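Local coordinates for protein 4-hydroxybutyrate CoA-transferase (Porphyromonas gingivalis, PDB 3D3U) that probably transfers coenzyme A between acyl-CoA thioesters and carboxylates such as 4-hydroxybutyrate or acetate, at residues D20-G25 with E52-F57; F30-A35 with G136-Y141; L117-V122 with A149-A154; P161-E166 with I287-V292; G394-R399 with E408-I413. All coordinates share one frame; numbering follows the deposited sequence.

How the contacts relate
Contacts 1 and 3 reach the N-terminal parallel sheet, and contact 2 lies in loops, one of them leaving that sheet; together they illustrate how chemistry follows place. Contact 3, buried, is a regular ladder of backbone bonds flanked by valine and alanine. Contact 1 is a partly exposed meeting of a loop with the start of a strand, held by apolar carbons and a water. Contact 2, fully buried, gathers polar and aromatic side chains. It touches contact 4 through a probable bond from V292 N to D140 O; contact 4 itself is a partly buried, short parallel pairing. Contact 5, buried though far from the chain centre, rests on apolar side chains, some against backbone carbonyls.

Contact 1. Residues D20-G25 with E52-F57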
# COMPACT_ATOMS: atom_id res chain seq x y z
N ASP A 20 -3.84 31.34 -1.23
CA ASP A 20 -3.08 31.87 -0.07
C ASP A 20 -1.98 30.94 0.33
O ASP A 20 -0.97 31.34 0.84
CB ASP A 20 -3.97 32.19 1.16
CG ASP A 20 -4.97 33.40 0.87
OD1 ASP A 20 -4.43 34.56 0.72
OD2 ASP A 20 -6.27 33.30 0.67
N SER A 21 -2.14 29.67 0.07
CA SER A 21 -1.13 28.78 0.54
C SER A 21 -0.09 28.53 -0.54
O SER A 21 0.92 27.97 -0.22
CB SER A 21 -1.75 27.46 0.91
OG SER A 21 -2.05 26.74 -0.30
N LEU A 22 -0.29 28.94 -1.79
CA LEU A 22 0.65 28.47 -2.77
C LEU A 22 1.50 29.52 -3.33
O LEU A 22 1.39 29.88 -4.54
CB LEU A 22 -0.04 27.76 -3.91
CG LEU A 22 -0.61 26.40 -3.52
CD1 LEU A 22 -0.84 25.52 -4.69
CD2 LEU A 22 0.35 25.72 -2.56
N LYS A 23 2.39 30.02 -2.49
CA LYS A 23 3.30 31.09 -2.92
C LYS A 23 4.18 30.58 -4.10
O LYS A 23 4.52 29.39 -4.16
CB LYS A 23 4.11 31.63 -1.69
CG LYS A 23 3.23 32.34 -0.68
CD LYS A 23 2.10 33.06 -1.53
CE LYS A 23 0.96 33.90 -0.73
NZ LYS A 23 1.51 34.66 0.52
N PRO A 24 4.54 31.47 -5.04
CA PRO A 24 5.55 31.14 -6.06
C PRO A 24 6.75 30.33 -5.51
O PRO A 24 7.21 30.49 -4.38
CB PRO A 24 6.00 32.52 -6.53
CG PRO A 24 4.96 33.44 -6.23
CD PRO A 24 4.01 32.83 -5.25
N GLY A 25 7.24 29.41 -6.32
CA GLY A 25 8.26 28.51 -5.86
C GLY A 25 7.92 27.56 -4.72
O GLY A 25 8.82 26.92 -4.26
N GLU A 52 2.89 30.10 -9.76
CA GLU A 52 4.20 30.20 -10.37
C GLU A 52 5.01 28.92 -10.22
O GLU A 52 4.73 28.02 -10.97
CB GLU A 52 4.97 31.37 -9.83
CG GLU A 52 4.56 32.70 -10.40
CD GLU A 52 5.35 32.97 -11.65
OE1 GLU A 52 6.57 33.29 -11.51
OE2 GLU A 52 4.75 32.85 -12.77
N ASN A 53 5.98 28.76 -9.33
CA ASN A 53 6.83 27.56 -9.57
C ASN A 53 6.50 26.42 -8.63
O ASN A 53 7.29 26.09 -7.74
CB ASN A 53 8.34 27.80 -9.52
CG ASN A 53 8.79 28.78 -10.57
OD1 ASN A 53 8.46 28.58 -11.73
ND2 ASN A 53 9.49 29.89 -10.17
N ILE A 54 5.34 25.82 -8.81
CA ILE A 54 4.92 24.97 -7.77
C ILE A 54 5.35 23.55 -8.11
O ILE A 54 5.08 23.08 -9.21
CB ILE A 54 3.43 25.11 -7.61
CG1 ILE A 54 3.00 26.56 -7.83
CG2 ILE A 54 3.01 24.52 -6.31
CD1 ILE A 54 3.29 27.39 -6.66
N THR A 55 6.00 22.87 -7.19
CA THR A 55 6.35 21.49 -7.39
C THR A 55 5.40 20.64 -6.61
O THR A 55 5.22 20.90 -5.42
CB THR A 55 7.71 21.22 -6.76
OG1 THR A 55 8.64 22.04 -7.40
CG2 THR A 55 8.22 19.88 -7.13
N VAL A 56 4.83 19.59 -7.20
CA VAL A 56 4.10 18.66 -6.31
C VAL A 56 4.67 17.28 -6.21
O VAL A 56 5.16 16.72 -7.19
CB VAL A 56 2.53 18.74 -6.39
CG1 VAL A 56 2.13 18.95 -7.76
CG2 VAL A 56 1.89 17.47 -5.87
N PHE A 57 4.71 16.76 -4.99
CA PHE A 57 5.09 15.37 -4.84
C PHE A 57 3.92 14.51 -4.41
O PHE A 57 3.07 14.91 -3.57
CB PHE A 57 6.36 15.13 -3.96
CG PHE A 57 6.55 13.67 -3.63
CD1 PHE A 57 6.01 13.13 -2.46
CD2 PHE A 57 7.14 12.81 -4.58
CE1 PHE A 57 6.10 11.72 -2.17
CE2 PHE A 57 7.22 11.41 -4.32
CZ PHE A 57 6.69 10.86 -3.09
O HOH W 1 2.51 31.24 -7.53
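I54 reaches across to the loop 22-25 with the end of its longer branch. CG1 stands anti to the carbonyl carbon and beside the backbone N (chi1 -37°), and CD1 beyond it comes 3.4 Å from K23 O and 3.8 Å from L22 O, its nearest atoms on the 20-25 side being carbonyl oxygens. Its shorter branch, CG2, lies a looser 4.3 Å from L22 CD1. G25 meets N53 through its backbone: its CA-H points to N53 O, with CA and O 3.2 Å apart, and N53 CB also lies 3.7 Å from G25 CA. The positive phi of G25 (62°) suits glycine. P24 completes the trio by resting on the root of E52, CB to CB at 3.6 Å, while the carboxylate of E52 leads away. The two segments share no direct hydrogen bond, but a water accepts from E52 N and gives a weak bond to L22 O. The contact thus lies where helix 14-21 has just ended and strand 54-57 begins. Strand 27-30 runs alongside, its V28 meeting both L22 and I54, strand 76-79 flanks I54 through V76, and helix 38-46 reaches L22 through M44.

Contact 2. Residues F30-A35 with G136-Y141; sequences FGHAAA and GVSCDY
H32 and Y141 set their rings at an oblique 46°, centroids 4.7 Å apart, which is neither a stack nor an edge-to-face pair. Y141 CE2 lies over one face of the imidazole, offset toward the rim and 3.3 Å from H32 CG, while the methyl of A33 sits over the centre of the opposite face. D140, with CG between its backbone N and carbonyl carbon (chi1 48°), approaches the edge of the same ring: OD2 lies in its plane, 3.2 Å from H32 CE1, and the carboxylate is turned almost perpendicular to the imidazole (84°). Nearby, S138 OG lies 2.8 Å from H32 O and 3.1 Å from D140 OD2, and its single proton could serve either acceptor. Y141 OH appears to donate to F30 O, although the modelled position of the hydroxyl is uncertain. Beyond the serine, A35 CB packs on S138 CB at 3.5 Å, and A34 meets V137. H32 to A35 form a type II' turn. The two loops follow strands 27-30 and 132-134 and lead into helices 38-46 and 142-148; that from strand 27-30 leaves the C-terminal end of a parallel strand, as connecting loops do in Rossmann-like alpha/beta folds.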
# COMPACT_ATOMS: atom_id res chain seq x y z
N PHE A 30 0.87 15.83 -1.79
CA PHE A 30 -0.58 15.47 -1.62
C PHE A 30 -0.71 14.16 -0.95
O PHE A 30 0.08 13.27 -1.21
CB PHE A 30 -1.27 15.26 -2.94
CG PHE A 30 -1.50 16.54 -3.75
CD1 PHE A 30 -2.03 16.44 -5.08
CD2 PHE A 30 -1.24 17.81 -3.21
CE1 PHE A 30 -2.26 17.52 -5.85
CE2 PHE A 30 -1.52 18.92 -3.97
CZ PHE A 30 -2.02 18.78 -5.31
N GLY A 31 -1.70 13.98 -0.08
CA GLY A 31 -1.87 12.67 0.68
C GLY A 31 -2.26 11.68 -0.38
O GLY A 31 -2.62 12.11 -1.53
N HIS A 32 -2.15 10.37 -0.14
CA HIS A 32 -2.32 9.59 -1.41
C HIS A 32 -3.39 8.58 -1.47
O HIS A 32 -4.03 8.43 -0.51
CB HIS A 32 -0.99 9.11 -2.06
CG HIS A 32 -0.58 7.75 -1.60
ND1 HIS A 32 -0.80 7.33 -0.30
CD2 HIS A 32 -0.04 6.70 -2.27
CE1 HIS A 32 -0.37 6.07 -0.19
NE2 HIS A 32 0.08 5.67 -1.37
N ALA A 33 -3.59 8.00 -2.66
CA ALA A 33 -4.40 6.79 -2.91
C ALA A 33 -5.83 7.31 -2.95
O ALA A 33 -6.13 8.15 -3.80
CB ALA A 33 -4.18 5.69 -1.84
N ALA A 34 -6.70 6.85 -2.04
CA ALA A 34 -8.12 7.21 -2.13
C ALA A 34 -8.36 8.40 -1.26
O ALA A 34 -9.52 8.82 -1.19
CB ALA A 34 -9.02 6.07 -1.72
N ALA A 35 -7.29 8.98 -0.69
CA ALA A 35 -7.39 10.13 0.17
C ALA A 35 -6.77 11.30 -0.50
O ALA A 35 -6.49 12.28 0.18
CB ALA A 35 -6.68 9.91 1.47
N GLY A 136 -8.29 8.82 8.05
CA GLY A 136 -9.16 7.86 7.36
C GLY A 136 -8.41 6.70 6.72
O GLY A 136 -7.69 5.92 7.40
N VAL A 137 -8.56 6.62 5.40
CA VAL A 137 -8.02 5.49 4.57
C VAL A 137 -6.52 5.60 4.11
O VAL A 137 -6.01 4.80 3.32
CB VAL A 137 -8.99 5.13 3.41
CG1 VAL A 137 -10.47 5.17 3.87
CG2 VAL A 137 -8.79 6.07 2.25
N SER A 138 -5.82 6.59 4.66
CA SER A 138 -4.40 6.84 4.29
C SER A 138 -3.50 7.37 5.43
O SER A 138 -3.62 8.53 5.85
CB SER A 138 -4.37 7.83 3.15
OG SER A 138 -4.01 7.13 2.02
N CYS A 139 -2.65 6.54 5.98
CA CYS A 139 -1.78 7.08 6.99
C CYS A 139 -0.43 7.28 6.28
O CYS A 139 0.09 8.41 6.17
CB CYS A 139 -1.68 6.06 8.06
SG CYS A 139 -1.01 6.83 9.48
N ASP A 140 0.03 6.14 5.72
CA ASP A 140 1.27 5.95 4.99
C ASP A 140 2.27 7.06 5.07
O ASP A 140 2.97 7.13 6.08
CB ASP A 140 0.95 5.60 3.56
CG ASP A 140 -0.05 6.49 3.01
OD1 ASP A 140 0.29 7.68 2.73
OD2 ASP A 140 -1.23 6.09 2.85
N TYR A 141 2.39 7.90 4.04
CA TYR A 141 3.45 8.96 4.08
C TYR A 141 2.79 10.28 4.32
O TYR A 141 3.45 11.33 4.54
CB TYR A 141 4.25 9.10 2.80
CG TYR A 141 3.41 9.53 1.62
CD1 TYR A 141 3.14 10.85 1.36
CD2 TYR A 141 2.98 8.64 0.68
CE1 TYR A 141 2.43 11.22 0.25
CE2 TYR A 141 2.27 9.04 -0.45
CZ TYR A 141 2.01 10.31 -0.64
OH TYR A 141 1.32 10.66 -1.75

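Contact 3. Residues L117-V122 with A149-A154; sequences LDVAVV and APVVVA
A120 O is approached by two groups of the neighbouring strand: V153 N-H donates to it at 2.9 Å, and V152 CA-H comes up beside that bond. V151 O is used in the same double way. A120 N binds it at 3.0 Å, while V119 CA-H also points at it. V122 N then takes V153 O at 3.0 Å, so the ladder passes from strand to strand in the staggered fashion of parallel pairing. The two short strand axes run 14° apart in direction and approach to 4.7 Å. This pairing closes a beta-alpha-beta crossover: strand 119-125 leads, through strand 132-134 and helix 142-148, to the adjacent parallel strand 151-157 of a Rossmann-like sheet. On one face V119, V121, V151 and V153 come together. V121 and V153 lie side by side pointing the same way, and V153 CG1 is anti to its backbone N (chi1 -178°), with CG2 on the flank that meets V119 CG2 at 3.9 Å. V121 CG2 rests 3.8 Å from V153 CB. F40 of helix 38-46 packs on both V121 and V153 from this side. The other face carries A120, V122, V152 and A154. Here A149 turns its methyl onto A120 CB at 3.6 Å, and L117 CD1 reaches the same methyl at 3.7 Å. V122 CG2 meets A154 CB farther along. V151 N gives D118 O only a weak bond.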
# COMPACT_ATOMS: atom_id res chain seq x y z
N LEU A 117 9.29 19.95 1.95
CA LEU A 117 7.88 20.27 1.82
C LEU A 117 7.51 21.53 2.61
O LEU A 117 7.87 21.72 3.79
CB LEU A 117 7.07 19.04 2.24
CG LEU A 117 6.11 19.10 3.40
CD1 LEU A 117 4.81 18.58 2.89
CD2 LEU A 117 6.53 18.30 4.60
N ASP A 118 6.79 22.40 1.94
CA ASP A 118 6.34 23.59 2.54
C ASP A 118 4.86 23.47 3.02
O ASP A 118 4.49 23.99 4.13
CB ASP A 118 6.46 24.72 1.48
CG ASP A 118 7.89 25.21 1.28
OD1 ASP A 118 8.66 25.31 2.32
OD2 ASP A 118 8.32 25.51 0.11
N VAL A 119 4.01 22.87 2.15
CA VAL A 119 2.60 22.65 2.43
C VAL A 119 2.24 21.19 2.20
O VAL A 119 2.59 20.63 1.19
CB VAL A 119 1.63 23.60 1.57
CG1 VAL A 119 2.28 24.09 0.37
CG2 VAL A 119 0.27 22.93 1.18
N ALA A 120 1.51 20.59 3.12
CA ALA A 120 0.99 19.26 2.95
C ALA A 120 -0.52 19.34 2.66
O ALA A 120 -1.27 19.85 3.46
CB ALA A 120 1.29 18.43 4.26
N VAL A 121 -0.97 18.84 1.52
CA VAL A 121 -2.41 18.88 1.24
C VAL A 121 -3.03 17.51 1.41
O VAL A 121 -2.75 16.68 0.60
CB VAL A 121 -2.71 19.38 -0.16
CG1 VAL A 121 -4.21 19.26 -0.50
CG2 VAL A 121 -2.36 20.75 -0.19
N VAL A 122 -3.88 17.29 2.42
CA VAL A 122 -4.42 16.01 2.76
C VAL A 122 -5.93 16.02 2.80
O VAL A 122 -6.59 17.06 2.92
CB VAL A 122 -3.98 15.53 4.17
CG1 VAL A 122 -2.47 15.51 4.31
CG2 VAL A 122 -4.58 16.38 5.25
N ALA A 149 5.22 19.82 7.46
CA ALA A 149 4.83 20.95 6.69
C ALA A 149 4.41 22.02 7.70
O ALA A 149 3.55 21.75 8.54
CB ALA A 149 3.68 20.57 5.85
N PRO A 150 5.00 23.25 7.63
CA PRO A 150 4.43 24.44 8.32
C PRO A 150 3.05 24.91 7.86
O PRO A 150 2.50 25.77 8.52
CB PRO A 150 5.46 25.57 8.04
CG PRO A 150 6.31 25.13 6.90
CD PRO A 150 6.24 23.62 6.88
N VAL A 151 2.51 24.42 6.75
CA VAL A 151 1.16 24.84 6.35
C VAL A 151 0.53 23.56 5.91
O VAL A 151 1.09 22.84 5.02
CB VAL A 151 1.22 25.71 5.10
CG1 VAL A 151 -0.18 25.93 4.48
CG2 VAL A 151 1.87 26.97 5.37
N VAL A 152 -0.63 23.27 6.46
CA VAL A 152 -1.34 22.03 6.14
C VAL A 152 -2.76 22.32 5.63
O VAL A 152 -3.63 22.88 6.34
CB VAL A 152 -1.44 21.19 7.44
CG1 VAL A 152 -2.13 19.87 7.18
CG2 VAL A 152 -0.13 21.00 7.94
N VAL A 153 -3.05 21.91 4.41
CA VAL A 153 -4.37 22.19 3.88
C VAL A 153 -5.24 20.92 3.94
O VAL A 153 -4.97 19.98 3.23
CB VAL A 153 -4.23 22.66 2.47
CG1 VAL A 153 -5.58 23.02 1.91
CG2 VAL A 153 -3.27 23.86 2.40
N ALA A 154 -6.27 20.85 4.76
CA ALA A 154 -6.96 19.60 4.86
C ALA A 154 -8.37 19.73 4.27
O ALA A 154 -9.08 20.65 4.66
CB ALA A 154 -7.09 19.24 6.25

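Contact 4. Residues P161-E166 with I287-V292; sequences PFIGGE and IECYPV
I163 lays its CG2 branch across I287, CG2 to CG2 at 3.5 Å, with C289 SG also within 3.8 Å of the same methyl. The residue faces the neighbouring strand, with CG2 anti to the backbone N, and the two isoleucines cross obliquely. Next along, the backbones pair: C289 N donates to G164 O at 2.8 Å with a nearly straight N-H...O angle of 166°. The following bond, from E166 N to C289 O, is weak and bent at 122°; the pairing is a weak one overall. Between the two lies G165, whose phi is positive (78°), a value glycine accepts readily. E288 CG lies 3.7 Å from G165 N. E166 CB approaches the Y290 ring obliquely, 3.7 Å from CD1. Its extended chain carries OE1 on to P291 CG at 3.8 Å, the two side chains crossing at about a right angle. P291 is the N-cap of helix 292-295, and Y290 is further bordered by the rings of H262 and Y294. A short, weakly bonded strand at about 164-165 is thus added in parallel at the edge of the mixed sheet beside strand 287-289, linking a segment of the N-terminal acetyl-CoA hydrolase/transferase region with one of the C-terminal region.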
# COMPACT_ATOMS: atom_id res chain seq x y z
N PRO A 161 -14.16 8.09 6.08
CA PRO A 161 -14.30 7.30 7.31
C PRO A 161 -13.30 7.63 8.42
O PRO A 161 -12.21 8.11 8.17
CB PRO A 161 -14.01 5.86 6.83
CG PRO A 161 -13.41 5.98 5.62
CD PRO A 161 -13.83 7.22 4.95
N PHE A 162 -13.67 7.29 9.63
CA PHE A 162 -12.87 7.58 10.76
C PHE A 162 -12.33 6.28 11.19
O PHE A 162 -13.10 5.41 11.61
CB PHE A 162 -13.74 8.13 11.90
CG PHE A 162 -12.93 8.77 13.03
CD1 PHE A 162 -12.41 8.00 14.08
CD2 PHE A 162 -12.68 10.13 13.03
CE1 PHE A 162 -11.67 8.56 15.11
CE2 PHE A 162 -11.93 10.69 14.07
CZ PHE A 162 -11.43 9.88 15.10
N ILE A 163 -11.01 6.19 11.18
CA ILE A 163 -10.24 5.03 11.56
C ILE A 163 -9.09 5.44 12.48
O ILE A 163 -8.45 6.53 12.33
CB ILE A 163 -9.65 4.46 10.28
CG1 ILE A 163 -10.73 4.29 9.23
CG2 ILE A 163 -8.80 3.20 10.53
CD1 ILE A 163 -10.16 3.65 8.09
N GLY A 164 -8.76 4.54 13.39
CA GLY A 164 -8.00 4.91 14.58
C GLY A 164 -6.63 4.37 14.42
O GLY A 164 -6.20 4.21 13.30
N GLY A 165 -5.97 4.03 15.52
CA GLY A 165 -4.54 3.83 15.50
C GLY A 165 -3.84 5.18 15.49
O GLY A 165 -4.40 6.19 15.94
N GLU A 166 -2.62 5.25 15.01
CA GLU A 166 -1.90 6.54 15.08
C GLU A 166 -2.24 7.33 13.86
O GLU A 166 -1.34 7.70 13.10
CB GLU A 166 -0.43 6.30 14.96
CG GLU A 166 0.43 6.65 16.10
CD GLU A 166 1.84 6.80 15.56
OE1 GLU A 166 2.06 7.59 14.55
OE2 GLU A 166 2.73 6.08 16.10
N ILE A 287 -10.08 -2.05 13.38
CA ILE A 287 -9.25 -1.59 12.29
C ILE A 287 -8.50 -0.38 12.72
O ILE A 287 -9.09 0.50 13.37
CB ILE A 287 -10.10 -1.31 11.10
CG1 ILE A 287 -10.11 -2.57 10.22
CG2 ILE A 287 -9.55 -0.17 10.27
CD1 ILE A 287 -11.52 -3.12 9.90
N GLU A 288 -7.20 -0.36 12.37
CA GLU A 288 -6.31 0.72 12.74
C GLU A 288 -5.21 1.10 11.74
O GLU A 288 -4.52 0.19 11.14
CB GLU A 288 -5.70 0.38 14.07
CG GLU A 288 -6.75 0.46 15.15
CD GLU A 288 -6.19 0.00 16.49
OE1 GLU A 288 -5.14 -0.65 16.46
OE2 GLU A 288 -6.78 0.31 17.56
N CYS A 289 -4.97 2.41 11.56
CA CYS A 289 -3.93 2.77 10.63
C CYS A 289 -2.69 3.21 11.28
O CYS A 289 -2.72 3.71 12.38
CB CYS A 289 -4.45 3.81 9.68
SG CYS A 289 -5.59 3.00 8.50
N TYR A 290 -1.59 2.96 10.61
CA TYR A 290 -0.35 3.56 11.00
C TYR A 290 0.45 3.91 9.78
O TYR A 290 0.31 3.34 8.69
CB TYR A 290 0.49 2.57 11.73
CG TYR A 290 -0.14 2.10 12.97
CD1 TYR A 290 0.15 2.69 14.24
CD2 TYR A 290 -1.03 1.04 12.92
CE1 TYR A 290 -0.48 2.22 15.41
CE2 TYR A 290 -1.65 0.57 14.05
CZ TYR A 290 -1.38 1.15 15.25
OH TYR A 290 -2.09 0.56 16.23
N PRO A 291 1.38 4.81 9.96
CA PRO A 291 2.18 5.24 8.85
C PRO A 291 3.13 4.13 8.40
O PRO A 291 3.37 3.14 9.13
CB PRO A 291 2.97 6.42 9.43
CG PRO A 291 2.74 6.45 10.96
CD PRO A 291 1.75 5.42 11.26
N VAL A 292 3.72 4.30 7.23
CA VAL A 292 4.65 3.29 6.73
C VAL A 292 6.02 3.32 7.35
O VAL A 292 6.77 2.33 7.28
CB VAL A 292 4.97 3.57 5.29
CG1 VAL A 292 4.05 2.81 4.39
CG2 VAL A 292 4.99 5.12 5.04

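Contact 5. Residues G394-R399 with E408-I413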
# COMPACT_ATOMS: atom_id res chain seq x y z
N GLY A 394 2.74 -24.78 -9.19
CA GLY A 394 3.14 -25.38 -7.91
C GLY A 394 4.18 -24.60 -7.20
O GLY A 394 4.39 -23.42 -7.55
N VAL A 395 4.83 -25.27 -6.23
CA VAL A 395 5.65 -24.60 -5.22
C VAL A 395 7.13 -24.81 -5.47
O VAL A 395 7.46 -25.74 -6.10
CB VAL A 395 5.29 -25.08 -3.85
CG1 VAL A 395 6.09 -24.33 -2.82
CG2 VAL A 395 3.79 -24.78 -3.55
N ALA A 396 8.00 -23.88 -5.06
CA ALA A 396 9.47 -24.08 -5.10
C ALA A 396 10.08 -23.54 -3.86
O ALA A 396 9.91 -22.38 -3.62
CB ALA A 396 10.09 -23.37 -6.29
N ARG A 397 10.79 -24.38 -3.11
CA ARG A 397 11.50 -23.97 -1.92
C ARG A 397 12.85 -23.47 -2.29
O ARG A 397 13.63 -24.17 -2.96
CB ARG A 397 11.67 -25.08 -0.90
CG ARG A 397 12.62 -24.77 0.37
CD ARG A 397 12.57 -25.91 1.48
NE ARG A 397 11.17 -26.37 1.52
CZ ARG A 397 10.63 -27.31 0.70
NH1 ARG A 397 9.32 -27.61 0.75
NH2 ARG A 397 11.44 -27.96 -0.15
N LEU A 398 13.12 -22.25 -1.79
CA LEU A 398 14.40 -21.55 -1.91
C LEU A 398 15.27 -21.45 -0.63
O LEU A 398 16.48 -21.83 -0.70
CB LEU A 398 14.23 -20.19 -2.59
CG LEU A 398 13.65 -20.15 -4.01
CD1 LEU A 398 14.03 -18.87 -4.80
CD2 LEU A 398 13.98 -21.39 -4.85
N ARG A 399 14.72 -20.97 0.52
CA ARG A 399 15.57 -21.02 1.72
C ARG A 399 16.22 -22.43 1.78
O ARG A 399 15.50 -23.47 1.75
CB ARG A 399 14.93 -20.59 3.08
CG ARG A 399 16.00 -20.09 4.19
CD ARG A 399 17.27 -21.12 4.60
NE ARG A 399 17.83 -20.80 5.95
CZ ARG A 399 17.60 -21.47 7.09
NH1 ARG A 399 16.90 -22.63 7.07
NH2 ARG A 399 18.08 -20.94 8.23
N GLU A 408 16.35 -25.58 -10.79
CA GLU A 408 15.47 -26.54 -11.37
C GLU A 408 14.16 -26.74 -10.55
O GLU A 408 13.18 -27.26 -11.06
CB GLU A 408 16.29 -27.74 -11.93
CG GLU A 408 16.22 -29.06 -11.24
CD GLU A 408 16.59 -28.95 -9.77
OE1 GLU A 408 17.41 -29.80 -9.28
OE2 GLU A 408 16.06 -28.02 -9.10
N ALA A 409 14.10 -26.23 -9.33
CA ALA A 409 12.97 -26.51 -8.54
C ALA A 409 11.98 -25.51 -9.09
O ALA A 409 10.73 -25.70 -9.05
CB ALA A 409 13.26 -26.24 -7.11
N LEU A 410 12.54 -24.41 -9.58
CA LEU A 410 11.77 -23.31 -10.19
C LEU A 410 11.25 -23.81 -11.53
O LEU A 410 10.05 -23.68 -11.83
CB LEU A 410 12.68 -22.16 -10.54
CG LEU A 410 12.55 -20.78 -9.95
CD1 LEU A 410 11.13 -20.57 -9.47
CD2 LEU A 410 13.54 -20.59 -8.81
N THR A 411 12.18 -24.36 -12.33
CA THR A 411 11.86 -24.80 -13.68
C THR A 411 10.65 -25.74 -13.66
O THR A 411 9.85 -25.78 -14.57
CB THR A 411 13.06 -25.54 -14.29
OG1 THR A 411 14.05 -24.58 -14.65
CG2 THR A 411 12.69 -26.29 -15.58
N ALA A 412 10.58 -26.53 -12.59
CA ALA A 412 9.49 -27.42 -12.36
C ALA A 412 8.20 -26.63 -12.24
O ALA A 412 7.22 -27.15 -12.66
CB ALA A 412 9.75 -28.42 -11.14
N ILE A 413 8.15 -25.42 -11.72
CA ILE A 413 6.85 -24.70 -11.72
C ILE A 413 6.58 -23.64 -12.84
O ILE A 413 5.50 -22.95 -12.86
CB ILE A 413 6.64 -24.00 -10.41
CG1 ILE A 413 7.48 -22.77 -10.38
CG2 ILE A 413 6.92 -24.98 -9.29
CD1 ILE A 413 7.22 -22.01 -9.24
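I413 meets the strand with both branches. Its CG1 sits between the backbone N and the carbonyl carbon (chi1 76°), the more crowded position, which leaves CG2 anti to the carbonyl carbon. CG2 thereby lies against two backbone oxygens of strand 394-397, V395 O at 3.3 Å and G394 O at 3.4 Å. The chain continues extended past CG1, so that CD1 lies 3.6 Å from G394 O and 4.3 Å from A396 CB. G394 holds backbone angles that by themselves call for glycine, and I413 lies against its carbonyl. A396 is the midpoint of the contact: its methyl points at the helix and touches A409 O at 3.7 Å, with A409 CB, L410 CD1 and I413 CD1 all somewhat farther off. Beyond it, L398 holds CG anti to the carbonyl carbon and beside the backbone N (chi1 -60°); its CD2 meets L410 CD2 at 4.1 Å, the two leucines crossing at about a right angle. V395 and R397, by contrast, point away from the helix, as expected of neighbours in an extended strand. On the helix side the contacts come from A409, L410 and I413, spaced so as to form one face. V389 of strand 388-391 and M316 back both leucines. Strand and helix run antiparallel (172°), axes 7.4 Å apart. Strand 388-391 turns into 394-397 as an antiparallel hairpin, and helix 403-413 then packs back on it: a beta-beta-alpha unit at the edge of the mixed sheet.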